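Local structure of ER-derived vesicles protein ERV41 (Saccharomyces cerevisiae, 3ZLC) at residues Q54-P59 / H118-I123. The protein is a constituent of COPII-coated vesicles from the endoplasmic reticulum, required for efficient transport of some secretory proteins to the Golgi, and facilitates retrograde transport. Numbering follows the deposited sequence. Where two conformers were deposited one is given.
Sequences QLEEMP and HVFGSI
The ring of Phe120 reaches across to the neighbouring strand, meeting Gln54 over one face and Glu56 at its edge. Its first torsion (61°) sets CG between the backbone N and the carbonyl carbon, and from there the ring is turned toward strand 53-57. Gln54 CB lies 3.7 Å from the centroid of the Phe120 ring in a CH-pi contact, displaced toward the rim at CZ of Phe120. The Glu56 carboxylate stands nearly perpendicular to the ring, at 87°, and its OE2 comes within 3.5 Å of CZ of Phe120. Phe120 CD1 also sits over the centre of the His118 imidazole, whose NE2 is hydrogen-bonded to Asp25 on strand 19-28. An alanine in place of Phe120 would probably leave Gln54 CB and that imidazole face without their aromatic cover and the Glu56 carboxylate freer to swing. These side chains share one face of an antiparallel pair in the lumenal domain, where strand 53-57 is one of the two edge strands of a six-stranded mixed sheet and strand 117-126 joins it to strand 19-28. Gln54 with Phe120 and Glu56 with His118 are hydrogen-bonded pairs, the shortest bond running from His118 N to Glu56 O at 2.7 Å. Between them the non-hydrogen-bonded pair Leu55 and Val119 turns to the other face, side by side, with CG of Leu55 4.0 Å from CG2 of Val119. Beyond the pairing, Met58 crosses His118 at about a right angle, its SD 3.8 Å from His118 CB.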
ATOM      1  N   GLN A  54       2.381 -11.887  -4.841  1.00 21.79           N
ATOM      2  CA  GLN A  54       2.374 -12.160  -6.271  0.60 24.53           C
ATOM      3  C   GLN A  54       2.678 -10.857  -6.991  1.00 23.73           C
ATOM      4  O   GLN A  54       2.134  -9.809  -6.632  1.00 17.99           O
ATOM      5  CB  GLN A  54       1.013 -12.711  -6.703  0.60 30.01           C
ATOM      6  CG  GLN A  54       0.746 -14.111  -6.164  0.60 35.69           C
ATOM      7  CD  GLN A  54       1.887 -15.061  -6.480  0.60 39.39           C
ATOM      8  OE1 GLN A  54       2.546 -15.583  -5.584  0.60 41.48           O
ATOM      9  NE2 GLN A  54       2.134 -15.274  -7.762  0.60 44.55           N
ATOM     10  N   LEU A  55       3.559 -10.917  -7.978  1.00 20.90           N
ATOM     11  CA  LEU A  55       3.856  -9.762  -8.824  1.00 20.80           C
ATOM     12  C   LEU A  55       3.481 -10.163 -10.244  1.00 27.00           C
ATOM     13  O   LEU A  55       4.057 -11.091 -10.807  1.00 25.06           O
ATOM     14  CB  LEU A  55       5.337  -9.372  -8.745  1.00 20.88           C
ATOM     15  CG  LEU A  55       5.695  -8.399  -7.617  1.00 26.67           C
ATOM     16  CD1 LEU A  55       5.597  -9.097  -6.276  1.00 33.64           C
ATOM     17  CD2 LEU A  55       7.086  -7.795  -7.806  1.00 28.41           C
ATOM     18  N   GLU A  56       2.477  -9.500 -10.804  1.00 20.63           N
ATOM     19  CA  GLU A  56       2.002  -9.872 -12.130  1.00 29.83           C
ATOM     20  C   GLU A  56       2.003  -8.677 -13.058  1.00 24.82           C
ATOM     21  O   GLU A  56       1.549  -7.587 -12.677  1.00 19.61           O
ATOM     22  CB  GLU A  56       0.599 -10.480 -12.033  1.00 27.94           C
ATOM     23  CG  GLU A  56       0.608 -11.878 -11.416  1.00 39.20           C
ATOM     24  CD  GLU A  56      -0.769 -12.517 -11.342  1.00 43.07           C
ATOM     25  OE1 GLU A  56      -1.725 -11.972 -11.937  1.00 39.76           O
ATOM     26  OE2 GLU A  56      -0.894 -13.568 -10.675  1.00 44.02           O
ATOM     27  N   GLU A  57       2.496  -8.888 -14.275  1.00 20.97           N
ATOM     28  CA  GLU A  57       2.542  -7.823 -15.278  1.00 28.77           C
ATOM     29  C   GLU A  57       1.130  -7.378 -15.619  1.00 25.17           C
ATOM     30  O   GLU A  57       0.212  -8.202 -15.673  1.00 24.57           O
ATOM     31  CB  GLU A  57       3.233  -8.306 -16.558  1.00 36.79           C
ATOM     32  CG  GLU A  57       4.581  -8.984 -16.349  1.00 50.52           C
ATOM     33  CD  GLU A  57       5.640  -8.041 -15.835  1.00 54.98           C
ATOM     34  OE1 GLU A  57       5.435  -6.811 -15.910  1.00 51.53           O
ATOM     35  OE2 GLU A  57       6.687  -8.533 -15.355  1.00 58.83           O
ATOM     36  N   MET A  58       0.953  -6.083 -15.866  1.00 24.65           N
ATOM     37  CA  MET A  58      -0.357  -5.569 -16.268  1.00 21.69           C
ATOM     38  C   MET A  58      -0.182  -4.304 -17.081  1.00 25.71           C
ATOM     39  O   MET A  58       0.873  -3.667 -16.998  1.00 23.66           O
ATOM     40  CB  MET A  58      -1.175  -5.250 -15.024  1.00 22.59           C
ATOM     41  CG  MET A  58      -0.633  -4.040 -14.255  1.00 18.08           C
ATOM     42  SD  MET A  58      -1.592  -3.643 -12.775  1.00 21.70           S
ATOM     43  CE  MET A  58      -3.179  -3.216 -13.493  1.00 20.95           C
ATOM     44  N   PRO A  59      -1.206  -3.925 -17.877  1.00 24.30           N
ATOM     45  CA  PRO A  59      -1.156  -2.556 -18.404  1.00 26.15           C
ATOM     46  C   PRO A  59      -1.649  -1.640 -17.289  1.00 24.48           C
ATOM     47  O   PRO A  59      -2.785  -1.825 -16.816  1.00 21.18           O
ATOM     48  CB  PRO A  59      -2.181  -2.575 -19.562  1.00 26.67           C
ATOM     49  CG  PRO A  59      -2.586  -4.070 -19.741  1.00 30.92           C
ATOM     50  CD  PRO A  59      -2.393  -4.653 -18.363  1.00 29.47           C
ATOM     51  N   HIS A 118       0.979  -5.569 -10.968  1.00 20.95           N
ATOM     52  CA  HIS A 118      -0.060  -5.832  -9.981  1.00 19.41           C
ATOM     53  C   HIS A 118       0.593  -6.588  -8.828  1.00 14.82           C
ATOM     54  O   HIS A 118       0.991  -7.751  -8.986  1.00 18.84           O
ATOM     55  CB  HIS A 118      -1.155  -6.689 -10.617  1.00 15.95           C
ATOM     56  CG  HIS A 118      -2.311  -6.974  -9.710  1.00 20.71           C
ATOM     57  ND1 HIS A 118      -3.247  -7.954  -9.982  1.00 19.16           N
ATOM     58  CD2 HIS A 118      -2.704  -6.391  -8.549  1.00 17.94           C
ATOM     59  CE1 HIS A 118      -4.149  -7.979  -9.016  1.00 19.16           C
ATOM     60  NE2 HIS A 118      -3.852  -7.044  -8.137  1.00 22.14           N
ATOM     61  N   VAL A 119       0.707  -5.927  -7.678  1.00 17.24           N
ATOM     62  CA  VAL A 119       1.370  -6.508  -6.513  1.00 16.19           C
ATOM     63  C   VAL A 119       0.309  -6.863  -5.472  1.00 14.71           C
ATOM     64  O   VAL A 119      -0.434  -5.999  -5.019  1.00 19.23           O
ATOM     65  CB  VAL A 119       2.364  -5.510  -5.900  1.00 17.51           C
ATOM     66  CG1 VAL A 119       3.008  -6.116  -4.662  1.00 22.05           C
ATOM     67  CG2 VAL A 119       3.430  -5.114  -6.945  1.00 17.76           C
ATOM     68  N   PHE A 120       0.221  -8.135  -5.090  1.00 15.40           N
ATOM     69  CA  PHE A 120      -0.850  -8.506  -4.167  1.00 15.52           C
ATOM     70  C   PHE A 120      -0.538  -9.730  -3.311  1.00 23.48           C
ATOM     71  O   PHE A 120       0.157 -10.660  -3.745  1.00 18.93           O
ATOM     72  CB  PHE A 120      -2.175  -8.693  -4.929  1.00 14.77           C
ATOM     73  CG  PHE A 120      -2.140  -9.780  -5.961  1.00 25.15           C
ATOM     74  CD1 PHE A 120      -1.542  -9.570  -7.202  1.00 22.25           C
ATOM     75  CD2 PHE A 120      -2.711 -11.017  -5.698  1.00 29.95           C
ATOM     76  CE1 PHE A 120      -1.519 -10.583  -8.166  1.00 23.29           C
ATOM     77  CE2 PHE A 120      -2.688 -12.021  -6.644  1.00 29.35           C
ATOM     78  CZ  PHE A 120      -2.095 -11.804  -7.884  1.00 31.65           C
ATOM     79  N   GLY A 121      -1.051  -9.710  -2.084  1.00 18.77           N
ATOM     80  CA  GLY A 121      -0.879 -10.831  -1.177  1.00 18.04           C
ATOM     81  C   GLY A 121      -0.980 -10.375   0.264  1.00 19.33           C
ATOM     82  O   GLY A 121      -1.388  -9.253   0.538  1.00 18.83           O
ATOM     83  N   SER A 122      -0.615 -11.262   1.181  1.00 17.53           N
ATOM     84  CA  SER A 122      -0.665 -10.952   2.600  0.53 17.72           C
ATOM     85  C   SER A 122       0.672 -11.293   3.244  1.00 23.03           C
ATOM     86  O   SER A 122       1.194 -12.389   3.057  1.00 25.21           O
ATOM     87  CB  SER A 122      -1.808 -11.722   3.265  0.53 21.43           C
ATOM     88  OG  SER A 122      -3.049 -11.156   2.896  0.53 19.75           O
ATOM     89  N   ILE A 123       1.234 -10.340   3.981  1.00 22.00           N
ATOM     90  CA  ILE A 123       2.555 -10.530   4.582  1.00 23.69           C
ATOM     91  C   ILE A 123       2.484 -10.518   6.107  1.00 24.55           C
ATOM     92  O   ILE A 123       2.089  -9.511   6.690  1.00 23.01           O
ATOM     93  CB  ILE A 123       3.524  -9.400   4.171  1.00 23.99           C
ATOM     94  CG1 ILE A 123       3.528  -9.207   2.654  1.00 35.55           C
ATOM     95  CG2 ILE A 123       4.944  -9.692   4.683  1.00 29.36           C
ATOM     96  CD1 ILE A 123       4.306  -7.971   2.188  1.00 32.02           C
TER